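Local coordinates for protein short afifavidin (Afifella pfennigii, PDB 6HDT) that binds biotin and 2-iminobiotin in strong non-covalent complexes as a dimeric bacterial member of the avidin family, at the interface of chains A and B. Residues are numbered along the deposited sequence; one frame, centred on the assembly and turned at random. Chains: chain A/B, Short afifavidin.

The interface of chains A and B. Residues chain A 82, 84-86; chain B 66, 69.
The indole of B:Trp66 meets two asparagine side chains of chain A, whose carboxamide oxygens approach it from different directions. A:Asn82 comes tip to tip, its OD1 standing 3.2 Å above one face and offset toward the rim of the six-membered ring, at 3.3 Å from CZ2 of B:Trp66. A:Asn84 instead addresses the edge: its OD1 lies in the plane of the indole, 3.1 Å from CD1 of B:Trp66, with the amide turned 81° from the ring. CG anti to the backbone N (chi1 -179°) puts the indole with one face under A:Asn82 and its pyrrole edge toward A:Asn84. Neither oxygen makes a hydrogen bond with NE1; that of A:Asn84 points at CD1, whose C-H may offer it a weakly positive edge, whereas that of A:Asn82 lies over the pi face.

B:Phe69 also meets A:Asn84. The backbone O of A:Asn84 is tilted off the phenyl plane, 3.2 Å from CE2 of B:Phe69, whereas its carboxamide carbon CG lies at the ring edge, in plane.

Carbon packing completes the contact. CA of A:Asn84 lies 3.7 Å from CD1 of B:Trp66. CG2 of A:Val86 touches CB of B:Phe69 at 3.7 Å as the two side chains pass in opposite directions. An alanine in place of B:Trp66 would probably leave the A:Asn82 oxygen without the ring it lies over, take the indole edge from A:Asn84 and open a gap between the chains.

The patch joins the end of strand 58-66 and the start of strand 69-75 in chain B to strand 82-83, A:Asn84 and the start of strand 85-96 in chain A, where A:Ser85 belongs to the biotin site; two-fold symmetry repeats it across the dimer of avidin-type beta-barrels.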
ATOM      1  N   ASN A  82      14.016 -12.725   6.464  1.00 26.09           N
ATOM      2  CA  ASN A  82      12.701 -12.885   5.890  1.00 27.66           C
ATOM      3  C   ASN A  82      11.736 -13.222   7.010  1.00 24.82           C
ATOM      4  O   ASN A  82      12.004 -14.097   7.861  1.00 27.79           O
ATOM      5  CB  ASN A  82      12.710 -14.012   4.856  1.00 31.82           C
ATOM      6  CG  ASN A  82      11.375 -14.167   4.123  1.00 28.27           C
ATOM      7  OD1 ASN A  82      11.211 -13.727   2.990  1.00 32.19           O
ATOM      8  ND2 ASN A  82      10.436 -14.827   4.756  1.00 34.11           N
ATOM      9  N   ASN A  84       8.215 -13.543   5.959  1.00 20.89           N
ATOM     10  CA  ASN A  84       7.080 -14.148   5.240  1.00 21.73           C
ATOM     11  C   ASN A  84       5.772 -13.405   5.505  1.00 20.38           C
ATOM     12  O   ASN A  84       4.789 -13.950   5.993  1.00 20.15           O
ATOM     13  CB  ASN A  84       6.961 -15.630   5.592  1.00 23.32           C
ATOM     14  CG  ASN A  84       5.994 -16.352   4.695  1.00 23.03           C
ATOM     15  OD1 ASN A  84       5.806 -15.968   3.552  1.00 25.15           O
ATOM     16  ND2 ASN A  84       5.375 -17.416   5.211  1.00 26.51           N
ATOM     17  N   SER A  85       5.799 -12.115   5.210  1.00 18.39           N
ATOM     18  CA  SER A  85       4.736 -11.214   5.598  1.00 18.88           C
ATOM     19  C   SER A  85       4.874  -9.942   4.792  1.00 16.11           C
ATOM     20  O   SER A  85       5.942  -9.655   4.255  1.00 18.39           O
ATOM     21  CB  SER A  85       4.865 -10.864   7.081  1.00 20.24           C
ATOM     22  OG  SER A  85       6.157 -10.338   7.346  1.00 18.33           O
ATOM     23  N   VAL A  86       3.783  -9.187   4.745  1.00 16.28           N
ATOM     24  CA  VAL A  86       3.726  -7.908   4.056  1.00 15.87           C
ATOM     25  C   VAL A  86       2.881  -6.959   4.890  1.00 15.16           C
ATOM     26  O   VAL A  86       1.808  -7.335   5.315  1.00 15.37           O
ATOM     27  CB  VAL A  86       3.050  -8.043   2.674  1.00 14.89           C
ATOM     28  CG1 VAL A  86       2.876  -6.685   2.013  1.00 16.32           C
ATOM     29  CG2 VAL A  86       3.813  -8.998   1.787  1.00 17.82           C
TER
ATOM     30  N   TRP B  66       4.951 -11.078  -1.315  1.00 19.94           N
ATOM     31  CA  TRP B  66       5.839 -12.086  -0.880  1.00 19.30           C
ATOM     32  C   TRP B  66       5.016 -13.351  -0.766  1.00 19.59           C
ATOM     33  O   TRP B  66       4.072 -13.416   0.000  1.00 19.69           O
ATOM     34  CB  TRP B  66       6.521 -11.788   0.468  1.00 24.62           C
ATOM     35  CG  TRP B  66       7.419 -12.927   0.733  1.00 24.32           C
ATOM     36  CD1 TRP B  66       7.168 -14.025   1.529  1.00 27.07           C
ATOM     37  CD2 TRP B  66       8.642 -13.192   0.062  1.00 27.82           C
ATOM     38  NE1 TRP B  66       8.204 -14.923   1.435  1.00 32.52           N
ATOM     39  CE2 TRP B  66       9.119 -14.442   0.533  1.00 36.35           C
ATOM     40  CE3 TRP B  66       9.397 -12.488  -0.885  1.00 25.10           C
ATOM     41  CZ2 TRP B  66      10.334 -14.995   0.096  1.00 39.19           C
ATOM     42  CZ3 TRP B  66      10.612 -13.039  -1.320  1.00 30.02           C
ATOM     43  CH2 TRP B  66      11.061 -14.280  -0.826  1.00 40.38           C
ATOM     44  N   PHE B  69       1.176 -13.387  -0.075  1.00 17.85           N
ATOM     45  CA  PHE B  69       0.791 -12.126   0.584  1.00 16.75           C
ATOM     46  C   PHE B  69       1.015 -10.948  -0.330  1.00 18.13           C
ATOM     47  O   PHE B  69       1.959 -10.935  -1.141  1.00 18.63           O
ATOM     48  CB  PHE B  69       1.603 -11.974   1.867  1.00 18.15           C
ATOM     49  CG  PHE B  69       1.482 -13.157   2.782  1.00 17.41           C
ATOM     50  CD1 PHE B  69       0.218 -13.602   3.145  1.00 21.79           C
ATOM     51  CD2 PHE B  69       2.588 -13.810   3.297  1.00 21.16           C
ATOM     52  CE1 PHE B  69       0.051 -14.684   3.986  1.00 23.22           C
ATOM     53  CE2 PHE B  69       2.432 -14.906   4.133  1.00 20.01           C
ATOM     54  CZ  PHE B  69       1.161 -15.326   4.499  1.00 20.26           C
TER